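Local coordinates for protein inositol 2-dehydrogenase (Sinorhizobium meliloti, PDB 4HKT) that catalyses the NAD-dependent oxidation of myo-inositol to 2-keto-myo-inositol (scyllo-inosose), the first step of inositol degradation, at residues 95-99 / 100-104; 73-76 / 77-81; 304-307 / 308-311; 167-170 / 171-175; 176-179 / 180-183. All coordinates share one frame; numbering follows the deposited sequence.

Contact 1. Residues 95-99 / 100-104. With EDO (1,2-ethanediol), chain C.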
# COMPACT_ATOMS: atom_id res chain seq x y z
N PRO B 95 18.22 -1.87 -30.72
CA PRO B 95 17.68 -3.00 -31.48
C PRO B 95 18.84 -3.68 -32.22
O PRO B 95 19.97 -3.23 -32.15
CB PRO B 95 16.77 -2.32 -32.50
CG PRO B 95 17.47 -1.05 -32.79
CD PRO B 95 18.17 -0.64 -31.52
N ILE B 96 18.54 -4.76 -32.91
CA ILE B 96 19.49 -5.34 -33.84
C ILE B 96 19.64 -4.38 -35.00
O ILE B 96 20.76 -4.06 -35.45
CB ILE B 96 19.03 -6.71 -34.32
CG1 ILE B 96 19.14 -7.71 -33.14
CG2 ILE B 96 19.93 -7.20 -35.44
CD1 ILE B 96 18.41 -8.99 -33.36
N ASP B 97 18.50 -3.91 -35.49
CA ASP B 97 18.44 -2.87 -36.52
C ASP B 97 17.02 -2.35 -36.55
O ASP B 97 16.12 -3.01 -36.05
CB ASP B 97 18.83 -3.41 -37.91
CG ASP B 97 19.11 -2.29 -38.90
OD1 ASP B 97 20.18 -1.68 -38.80
OD2 ASP B 97 18.25 -2.02 -39.78
N LEU B 98 16.81 -1.17 -37.09
CA LEU B 98 15.45 -0.69 -37.25
C LEU B 98 14.72 -1.31 -38.43
O LEU B 98 13.50 -1.16 -38.54
CB LEU B 98 15.41 0.84 -37.31
CG LEU B 98 15.93 1.46 -36.02
CD1 LEU B 98 16.07 2.97 -36.14
CD2 LEU B 98 15.05 1.13 -34.83
N ASP B 99 15.43 -2.01 -39.31
CA ASP B 99 14.84 -2.56 -40.51
C ASP B 99 14.78 -4.07 -40.42
O ASP B 99 15.80 -4.72 -40.31
CB ASP B 99 15.69 -2.16 -41.74
CG ASP B 99 15.14 -2.70 -43.04
OD1 ASP B 99 14.65 -1.91 -43.84
OD2 ASP B 99 15.19 -3.91 -43.29
N ALA B 100 13.59 -4.65 -40.55
CA ALA B 100 13.42 -6.06 -40.21
C ALA B 100 14.16 -6.99 -41.20
O ALA B 100 14.67 -8.06 -40.82
CB ALA B 100 11.93 -6.42 -40.15
N GLU B 101 14.22 -6.58 -42.46
CA GLU B 101 14.96 -7.32 -43.45
C GLU B 101 16.47 -7.37 -43.08
O GLU B 101 17.08 -8.44 -43.13
CB GLU B 101 14.79 -6.70 -44.84
CG GLU B 101 15.29 -7.62 -45.95
CD GLU B 101 14.29 -8.74 -46.33
OE1 GLU B 101 13.70 -9.43 -45.45
OE2 GLU B 101 14.09 -8.93 -47.56
N ARG B 102 17.04 -6.24 -42.73
CA ARG B 102 18.44 -6.21 -42.18
C ARG B 102 18.63 -7.13 -40.98
O ARG B 102 19.69 -7.80 -40.84
CB ARG B 102 18.81 -4.79 -41.76
CG ARG B 102 20.25 -4.55 -41.33
CD ARG B 102 21.24 -4.81 -42.48
NE ARG B 102 22.62 -4.89 -42.03
CZ ARG B 102 23.25 -6.01 -41.66
NH1 ARG B 102 22.63 -7.20 -41.63
NH2 ARG B 102 24.54 -5.95 -41.35
N VAL B 103 17.65 -7.15 -40.07
CA VAL B 103 17.72 -7.99 -38.87
C VAL B 103 17.78 -9.45 -39.29
O VAL B 103 18.59 -10.22 -38.78
CB VAL B 103 16.53 -7.79 -37.92
CG1 VAL B 103 16.58 -8.82 -36.80
CG2 VAL B 103 16.47 -6.36 -37.40
N ARG B 104 16.92 -9.83 -40.20
CA ARG B 104 16.90 -11.18 -40.78
C ARG B 104 18.21 -11.62 -41.39
O ARG B 104 18.66 -12.75 -41.18
CB ARG B 104 15.75 -11.32 -41.80
CG ARG B 104 14.37 -11.57 -41.16
CD ARG B 104 13.32 -11.94 -42.21
NE ARG B 104 13.00 -10.76 -43.00
CZ ARG B 104 12.02 -9.89 -42.72
NH1 ARG B 104 11.19 -10.06 -41.67
NH2 ARG B 104 11.85 -8.84 -43.52
C1 EDO C . 12.36 1.68 -39.22
O1 EDO C . 12.96 1.00 -40.31
C2 EDO C . 13.09 2.97 -38.86
O2 EDO C . 12.30 4.09 -39.26
O HOH W 1 11.59 -2.84 -39.87
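Val103 lays its two methyl groups against the bend that precedes its helix. CG1 meets Ile96 CD1 at 3.9 Å, and the two side chains cross at about a right angle; CG2 sits 3.8 Å from Asp97 CB. With CG1 anti to the backbone N (chi1 172°), CG2 is left beside that N and faces the loop, where Asp97 O also touches it. Asp97 in turn lies across the start of the Arg102 side chain: its CG is 3.5 Å from Arg102 CG, a contact with the aliphatic base, because the guanidinium runs on to salt bridges with Asp78 and Glu81 on helix 76-85. The loop leads from strand 89-93 of the NAD-binding Rossmann domain into helix 100-112, and two aspartates shape the turn. Asp97 OD2 takes the backbone N of Asp99 at 2.9 Å, an Asx turn. Asp99 is then the N-cap: its OD2 accepts from Arg102 N at 3.0 Å, met on the anti side of the carboxylate, 22° out of its plane, while its carbonyl O receives Val103 N as the first helical bond. A negative carboxylate at this helix end would probably interact favourably with the helix dipole. On the exposed side Arg104 grips Glu101 side-on, NE and NH2 both reaching OE1, the shorter bond being NH2 to OE1 at 2.7 Å; OE1 lies close to the guanidinium plane. A water joins Leu98 O to Ala100 N, weakly at the latter, and a 1,2-ethanediol, probably from the crystallisation liquor, hydrogen-bonds from its O1 to Leu98 O at 2.8 Å.

Contact 2. Residues 73-76 / 77-81. With EDO (1,2-ethanediol), chain U.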
# COMPACT_ATOMS: atom_id res chain seq x y z
N THR B 73 22.69 2.83 -32.60
CA THR B 73 21.82 1.85 -33.25
C THR B 73 22.21 1.49 -34.68
O THR B 73 22.15 0.33 -35.04
CB THR B 73 20.39 2.37 -33.26
OG1 THR B 73 19.92 2.48 -31.91
CG2 THR B 73 19.48 1.48 -34.10
N ASP B 74 22.61 2.49 -35.49
CA ASP B 74 23.05 2.22 -36.86
C ASP B 74 24.31 1.37 -37.05
O ASP B 74 24.60 0.99 -38.16
CB ASP B 74 23.13 3.53 -37.69
CG ASP B 74 24.24 4.47 -37.22
OD1 ASP B 74 25.07 4.11 -36.37
OD2 ASP B 74 24.29 5.60 -37.74
N THR B 75 25.02 1.04 -35.97
CA THR B 75 26.17 0.14 -36.01
C THR B 75 25.90 -1.29 -35.53
O THR B 75 26.72 -2.17 -35.73
CB THR B 75 27.30 0.68 -35.14
OG1 THR B 75 26.86 0.77 -33.77
CG2 THR B 75 27.75 2.09 -35.64
N HIS B 76 24.73 -1.53 -34.94
CA HIS B 76 24.43 -2.83 -34.34
C HIS B 76 24.53 -4.02 -35.26
O HIS B 76 25.25 -4.97 -34.93
CB HIS B 76 23.07 -2.77 -33.61
CG HIS B 76 23.12 -1.90 -32.40
ND1 HIS B 76 22.08 -1.80 -31.49
CD2 HIS B 76 24.11 -1.10 -31.93
CE1 HIS B 76 22.43 -0.96 -30.53
NE2 HIS B 76 23.65 -0.53 -30.78
N ALA B 77 23.83 -4.00 -36.38
CA ALA B 77 23.75 -5.24 -37.16
C ALA B 77 25.12 -5.65 -37.73
O ALA B 77 25.50 -6.83 -37.74
CB ALA B 77 22.70 -5.15 -38.24
N ASP B 78 25.86 -4.64 -38.17
CA ASP B 78 27.18 -4.87 -38.75
C ASP B 78 28.13 -5.39 -37.67
O ASP B 78 28.92 -6.28 -37.90
CB ASP B 78 27.72 -3.56 -39.33
CG ASP B 78 27.09 -3.19 -40.65
OD1 ASP B 78 26.38 -4.02 -41.25
OD2 ASP B 78 27.29 -2.04 -41.11
N LEU B 79 28.05 -4.81 -36.49
CA LEU B 79 28.93 -5.24 -35.41
C LEU B 79 28.61 -6.65 -34.94
O LEU B 79 29.53 -7.44 -34.70
CB LEU B 79 28.89 -4.26 -34.26
CG LEU B 79 29.69 -2.99 -34.51
CD1 LEU B 79 29.41 -2.00 -33.40
CD2 LEU B 79 31.19 -3.26 -34.62
N ILE B 80 27.32 -7.00 -34.89
CA ILE B 80 26.93 -8.37 -34.57
C ILE B 80 27.52 -9.33 -35.61
O ILE B 80 28.13 -10.34 -35.25
CB ILE B 80 25.38 -8.56 -34.50
CG1 ILE B 80 24.80 -7.77 -33.34
CG2 ILE B 80 25.05 -10.03 -34.38
CD1 ILE B 80 23.29 -7.52 -33.45
N GLU B 81 27.37 -9.03 -36.89
CA GLU B 81 27.91 -9.93 -37.93
C GLU B 81 29.45 -10.08 -37.83
O GLU B 81 29.98 -11.19 -37.95
CB GLU B 81 27.52 -9.42 -39.33
CG GLU B 81 26.06 -9.58 -39.64
CD GLU B 81 25.64 -8.97 -40.97
OE1 GLU B 81 26.36 -8.08 -41.48
OE2 GLU B 81 24.55 -9.35 -41.47
C1 EDO U . 30.33 -5.86 -41.52
O1 EDO U . 31.63 -6.41 -41.79
C2 EDO U . 29.31 -6.95 -41.26
O2 EDO U . 29.00 -7.76 -42.41
O HOH W 2 22.34 -1.74 -37.13
O HOH W 3 24.71 -1.92 -38.71
O HOH W 4 26.84 0.07 -39.68
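The first turn of helix 76-85, which follows strand 66-69 in the Rossmann domain, brings Leu79 back alongside Thr75. The two side chains point the same way, and Leu79 CD1 lies 3.8 Å from both CB and OG1 of Thr75. The threonine hydroxyl sits between its backbone N and carbonyl carbon (chi1 61°) and is hydrogen-bonded to Pro72 O and Thr71 OG1; its meeting with Leu79 CD1 is packing only. Backbone bonds tie the same residues: Leu79 N to Thr75 O at 3.1 Å and Ile80 N to His76 O at 2.9 Å. Ile80 bends over that second carbonyl, its CG1 3.3 Å from His76 O. The imidazole of His76 leaves the helix on another side, with Thr73 CA over the centre of one face; its ND1 pairs with Pro95 O and its NE2 with Thr71 O, which hold the ring at both nitrogens. Where amides of the first turn lack helical acceptors, water serves: one molecule accepts from Ala77 N, another links Asp74 O to Asp78 N at 3.0 Å, and a third donates to Asp74 O and, at 2.6 Å, to Asp78 OD2. With Asp78 and Glu81 gathered about the Arg102 guanidinium, both acids are probably kept ionised, while ordered water satisfies the polar start of the helix.

Contact 3. Residues 304-307 / 308-311. With EDO (1,2-ethanediol), chain S.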
# COMPACT_ATOMS: atom_id res chain seq x y z
N SER B 304 16.69 -13.86 -27.25
CA SER B 304 17.47 -14.20 -28.41
C SER B 304 17.34 -13.12 -29.50
O SER B 304 16.57 -12.17 -29.40
CB SER B 304 16.92 -15.48 -28.97
OG SER B 304 15.58 -15.26 -29.48
N GLY B 305 18.07 -13.36 -30.58
CA GLY B 305 17.91 -12.63 -31.81
C GLY B 305 16.48 -12.65 -32.30
O GLY B 305 15.95 -11.62 -32.68
N ASN B 306 15.86 -13.83 -32.31
CA ASN B 306 14.48 -13.89 -32.76
C ASN B 306 13.56 -13.06 -31.87
O ASN B 306 12.58 -12.49 -32.36
CB ASN B 306 13.98 -15.33 -32.86
CG ASN B 306 12.61 -15.42 -33.52
OD1 ASN B 306 12.46 -15.06 -34.71
ND2 ASN B 306 11.59 -15.80 -32.74
N ASP B 307 13.88 -12.93 -30.58
CA ASP B 307 13.05 -12.09 -29.71
C ASP B 307 13.20 -10.64 -30.11
O ASP B 307 12.23 -9.90 -30.10
CB ASP B 307 13.37 -12.28 -28.22
CG ASP B 307 13.00 -13.67 -27.70
OD1 ASP B 307 11.93 -14.22 -28.07
OD2 ASP B 307 13.81 -14.24 -26.93
N GLY B 308 14.41 -10.22 -30.49
CA GLY B 308 14.58 -8.83 -31.02
C GLY B 308 13.80 -8.60 -32.31
O GLY B 308 13.18 -7.56 -32.51
N LEU B 309 13.82 -9.59 -33.19
CA LEU B 309 13.08 -9.50 -34.41
C LEU B 309 11.57 -9.44 -34.16
O LEU B 309 10.84 -8.64 -34.77
CB LEU B 309 13.41 -10.71 -35.30
CG LEU B 309 12.63 -10.80 -36.63
CD1 LEU B 309 12.84 -9.54 -37.42
CD2 LEU B 309 13.05 -12.02 -37.44
N ALA B 310 11.08 -10.32 -33.28
CA ALA B 310 9.65 -10.36 -32.96
C ALA B 310 9.11 -9.03 -32.41
O ALA B 310 8.01 -8.58 -32.81
CB ALA B 310 9.38 -11.49 -31.97
N ALA B 311 9.86 -8.38 -31.53
CA ALA B 311 9.45 -7.11 -30.97
C ALA B 311 9.41 -5.99 -32.02
O ALA B 311 8.53 -5.18 -32.03
CB ALA B 311 10.33 -6.76 -29.79
C1 EDO S . 8.45 -16.31 -24.44
O1 EDO S . 9.15 -16.09 -23.21
C2 EDO S . 8.68 -15.14 -25.42
O2 EDO S . 10.08 -14.83 -25.55
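Ser304 and Asp307 bind each other in both directions, and the amides of 308-311 bond to the carbonyls of 304-307. Ser304 N gives its proton to Asp307 OD2 at 2.9 Å, reaching the anti side of the carboxylate from 30° out of its plane. In return Asp307 N donates to Ser304 OG at 3.1 Å. Asp307 CG stands anti to its carbonyl carbon (chi1 -67°), beside the backbone N, which turns the carboxylate back toward the helix start. The other oxygen, OD1, makes a salt bridge with Arg181 of helix 168-184, and it also takes a weak bond from O2 of a 1,2-ethanediol probably left from the crystallisation liquor. One acid thus both caps its own helix and ties it to helix 168-184, and the nearby arginine would be expected to favour its charged form. Gly308 N closes on Ser304 O at 3.1 Å, Leu309 N on Gly305 O at 3.0 Å, and Ala310 N on Asn306 O at 2.8 Å; Ala311 N continues the series to Asp307 O. Side-chain packing is slight. Ala310 CB rests 3.4 Å from Asn306 O, while Leu309 CD2 approaches Asn306 OD1 at 4.1 Å, the two side chains crossing obliquely. Beyond the turn, Leu309 packs on Val103, Arg104 and Leu107 of helix 100-112, and Ala311 touches Ile174 on helix 168-184. Gly305 N is hydrogen-bonded to a bound glycerol. The reciprocal pairing is a capping box, with Ser304 as N-cap, at the start of the long helix 305-324.

Contact 4. Residues 167-170 / 171-175. With EDO (1,2-ethanediol), chain X.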
# COMPACT_ATOMS: atom_id res chain seq x y z
N GLY B 167 11.27 6.04 -34.19
CA GLY B 167 9.99 6.46 -33.65
C GLY B 167 9.62 5.70 -32.40
O GLY B 167 10.28 4.71 -32.04
N ILE B 168 8.61 6.22 -31.70
CA ILE B 168 8.32 5.78 -30.35
C ILE B 168 8.06 4.27 -30.27
O ILE B 168 8.50 3.60 -29.31
CB ILE B 168 7.15 6.58 -29.74
CG1 ILE B 168 6.96 6.23 -28.27
CG2 ILE B 168 5.83 6.28 -30.48
CD1 ILE B 168 6.04 7.20 -27.58
N PHE B 169 7.43 3.71 -31.30
CA PHE B 169 7.11 2.26 -31.25
C PHE B 169 8.36 1.41 -31.32
O PHE B 169 8.48 0.43 -30.60
CB PHE B 169 6.15 1.89 -32.35
CG PHE B 169 4.77 2.49 -32.17
CD1 PHE B 169 3.99 2.14 -31.07
CD2 PHE B 169 4.24 3.37 -33.11
CE1 PHE B 169 2.72 2.67 -30.90
CE2 PHE B 169 2.98 3.91 -32.94
CZ PHE B 169 2.21 3.55 -31.84
N ARG B 170 9.29 1.81 -32.18
CA ARG B 170 10.57 1.11 -32.34
C ARG B 170 11.54 1.38 -31.20
O ARG B 170 12.36 0.54 -30.87
CB ARG B 170 11.20 1.41 -33.70
CG ARG B 170 10.29 1.03 -34.85
CD ARG B 170 11.00 1.01 -36.20
NE ARG B 170 10.11 0.71 -37.33
CZ ARG B 170 9.38 1.58 -38.00
NH1 ARG B 170 9.40 2.86 -37.68
NH2 ARG B 170 8.60 1.16 -39.02
N ASP B 171 11.44 2.56 -30.59
CA ASP B 171 12.44 3.00 -29.63
C ASP B 171 12.04 2.75 -28.19
O ASP B 171 12.91 2.41 -27.36
CB ASP B 171 12.78 4.48 -29.79
CG ASP B 171 13.86 4.94 -28.80
OD1 ASP B 171 15.01 4.53 -28.99
OD2 ASP B 171 13.57 5.71 -27.85
N MSE B 172 10.76 2.94 -27.87
CA MSE B 172 10.28 2.82 -26.48
C MSE B 172 9.40 1.60 -26.33
O MSE B 172 9.67 0.71 -25.52
CB MSE B 172 9.49 4.07 -26.15
CG MSE B 172 8.94 4.03 -24.73
SE MSE B 172 7.94 5.66 -24.30
CE MSE B 172 7.48 5.00 -22.53
N THR B 173 8.36 1.54 -27.14
CA THR B 173 7.35 0.49 -26.97
C THR B 173 7.89 -0.90 -27.24
O THR B 173 7.35 -1.91 -26.79
CB THR B 173 6.16 0.75 -27.88
OG1 THR B 173 5.91 2.15 -27.90
CG2 THR B 173 4.93 0.03 -27.34
N ILE B 174 8.98 -0.94 -28.00
CA ILE B 174 9.68 -2.17 -28.26
C ILE B 174 9.92 -3.04 -27.00
O ILE B 174 9.75 -4.24 -27.04
CB ILE B 174 10.98 -1.91 -29.11
CG1 ILE B 174 11.48 -3.22 -29.71
CG2 ILE B 174 12.06 -1.23 -28.32
CD1 ILE B 174 12.45 -3.06 -30.85
N HIS B 175 10.33 -2.44 -25.89
CA HIS B 175 10.48 -3.15 -24.64
C HIS B 175 9.15 -3.77 -24.15
O HIS B 175 9.15 -4.88 -23.63
CB HIS B 175 10.94 -2.19 -23.55
CG HIS B 175 12.38 -1.82 -23.65
ND1 HIS B 175 13.39 -2.72 -23.41
CD2 HIS B 175 12.97 -0.63 -23.89
CE1 HIS B 175 14.55 -2.11 -23.53
NE2 HIS B 175 14.32 -0.84 -23.82
C1 EDO X . 14.35 5.90 -24.69
O1 EDO X . 15.01 6.22 -25.91
C2 EDO X . 13.44 4.67 -24.82
O2 EDO X . 12.44 4.72 -23.80
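Ile168 O is gripped by two amides, Met172 N at 2.8 Å and Thr173 N at 3.0 Å, both tilted from the carbonyl plane. The Thr173 bond, from five residues on, marks a wider pi-type turn near the start of helix 168-184, in the C-terminal domain of the Gfo/Idh/MocA family. Asp171 N comes in as well, bonding Gly167 O at 2.8 Å and Ile168 O only weakly. Gly167, the N-cap residue, has a positive phi of 93°, at which a CB would jam against the preceding carbonyl. Along one side of the turn Ile168 and the selenomethionine Met172 run side by side, CG1 to CB 3.9 Å; along another, Phe169 CD1 lies 3.7 Å from Thr173 OG1, whose hydroxyl is hydrogen-bonded to Asn228. Asp171 CG stands anti to the backbone N (chi1 -179°), carrying the buried carboxylate off the helix: OD1 meets Tyr161 OH, and OD2 forms a salt bridge with Arg230. An alanine at Asp171 is likely to leave the Arg230 charge without this mate and the Tyr161 hydroxyl without this acceptor. The extended Arg170 reaches Asp316 on helix 305-324, with NH1 bonded to Gly166 O. Ile174 closes over the turn, its CG2 lodged between backbone N and carbonyl carbon and 3.1 Å from Arg170 O.

Contact 5. Residues 176-179 / 180-183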
# COMPACT_ATOMS: atom_id res chain seq x y z
N ASP B 176 8.07 -3.03 -24.33
CA ASP B 176 6.73 -3.48 -23.94
C ASP B 176 6.17 -4.53 -24.85
O ASP B 176 5.49 -5.42 -24.37
CB ASP B 176 5.77 -2.34 -23.82
CG ASP B 176 6.26 -1.29 -22.83
OD1 ASP B 176 6.58 -1.64 -21.68
OD2 ASP B 176 6.37 -0.12 -23.24
N PHE B 177 6.46 -4.46 -26.16
CA PHE B 177 6.16 -5.59 -27.04
C PHE B 177 6.86 -6.88 -26.60
O PHE B 177 6.25 -7.94 -26.56
CB PHE B 177 6.49 -5.29 -28.48
CG PHE B 177 5.74 -4.13 -29.07
CD1 PHE B 177 4.37 -4.04 -28.98
CD2 PHE B 177 6.40 -3.15 -29.77
CE1 PHE B 177 3.67 -2.95 -29.54
CE2 PHE B 177 5.74 -2.09 -30.33
CZ PHE B 177 4.36 -1.98 -30.24
N ASP B 178 8.16 -6.79 -26.32
CA ASP B 178 8.87 -7.93 -25.74
C ASP B 178 8.25 -8.43 -24.42
O ASP B 178 8.03 -9.64 -24.25
CB ASP B 178 10.35 -7.65 -25.53
CG ASP B 178 11.05 -8.87 -25.00
OD1 ASP B 178 11.17 -9.85 -25.75
OD2 ASP B 178 11.43 -8.88 -23.81
N MSE B 179 7.97 -7.53 -23.50
CA MSE B 179 7.29 -7.87 -22.24
C MSE B 179 5.96 -8.57 -22.48
O MSE B 179 5.64 -9.57 -21.84
CB MSE B 179 7.16 -6.61 -21.40
CG MSE B 179 6.50 -6.80 -20.04
SE MSE B 179 7.51 -8.07 -18.90
CE MSE B 179 9.14 -6.99 -18.74
N ALA B 180 5.18 -8.09 -23.43
CA ALA B 180 3.94 -8.74 -23.77
C ALA B 180 4.12 -10.16 -24.22
O ALA B 180 3.41 -11.06 -23.77
CB ALA B 180 3.15 -7.92 -24.80
N ARG B 181 5.10 -10.40 -25.09
CA ARG B 181 5.40 -11.77 -25.51
C ARG B 181 5.86 -12.64 -24.32
O ARG B 181 5.47 -13.82 -24.21
CB ARG B 181 6.47 -11.77 -26.62
CG ARG B 181 5.96 -11.28 -27.98
CD ARG B 181 7.05 -11.29 -29.04
NE ARG B 181 7.40 -12.64 -29.36
CZ ARG B 181 8.50 -13.30 -28.98
NH1 ARG B 181 9.48 -12.74 -28.26
NH2 ARG B 181 8.62 -14.56 -29.35
N PHE B 182 6.67 -12.05 -23.45
CA PHE B 182 7.17 -12.72 -22.24
C PHE B 182 6.02 -13.15 -21.29
O PHE B 182 6.10 -14.22 -20.67
CB PHE B 182 8.12 -11.77 -21.55
CG PHE B 182 8.86 -12.31 -20.36
CD1 PHE B 182 9.73 -13.37 -20.48
CD2 PHE B 182 8.75 -11.67 -19.12
CE1 PHE B 182 10.42 -13.85 -19.37
CE2 PHE B 182 9.47 -12.14 -18.01
CZ PHE B 182 10.30 -13.22 -18.15
N LEU B 183 5.01 -12.31 -21.16
CA LEU B 183 3.92 -12.51 -20.21
C LEU B 183 2.78 -13.32 -20.77
O LEU B 183 2.15 -14.12 -20.03
CB LEU B 183 3.36 -11.18 -19.72
CG LEU B 183 4.31 -10.25 -19.01
CD1 LEU B 183 3.65 -8.93 -18.67
CD2 LEU B 183 4.83 -10.90 -17.75
O HOH W 5 10.23 -10.04 -28.22
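A Met-aromatic contact marks the C-terminal half of helix 168-184, where the selenomethionine Met179 reaches Phe182 and Leu183 one turn on. The selenium comes at the edge of the Phe182 ring, 5.2 Å from its centroid and 76° off the ring normal, with Met179 SE to Phe182 CD2 at 3.8 Å. The Met179 chain starts anti to the backbone N (chi1 -178°) and then bends at chi2 and chi3, the selenium lying along the helix toward Phe182 and Leu183. The anti first torsion sets Met179 CG 3.8 Å from Leu183 CD1, and the bend beyond it brings SE to 3.9 Å from Leu183 CG. An alanine in place of Leu183 would probably open a gap beside the selenomethionine and set its bent chain freer to turn. Regular backbone bonds carry the turn, among them Ala180 N to Asp176 O at 2.8 Å and Phe182 N to Asp178 O. On another flank Asp178 and Arg181 do not bridge directly: a water donates to Asp178 OD1 at 2.6 Å and accepts from Arg181 NH1 at 2.8 Å. Their stronger partners lie elsewhere, Arg124 for the aspartate, Glu187 and Asp307 for the arginine. Asp176 is held by Ser151 and Asn228. Met179, Ala180 and Leu183 pack on strand 144-152, Ala180 also on strand 223-229, while Phe177 and Arg181 lie against helix 305-324.

From the N terminus the chain meets contact 2, then 1, 4, 5 and 3. All are local turns in series, so none encloses or crosses another and none closes a long loop. Contacts 2 and 1 start successive helices of the Rossmann domain and are joined by Arg102 to Asp78 and by His76 to Pro95. Contacts 4 and 5 share helix 168-184, on the C-terminal domain sheet, their centres about 12 Å apart. Contact 3, opening helix 305-324, lies between the two domains and touches both: Leu309 rests on Val103 of contact 1, Ala311 on Ile174 of contact 4, and Asp307 pairs with Arg181 of contact 5. Leu98 and Arg170 add a direct touch between contacts 1 and 4.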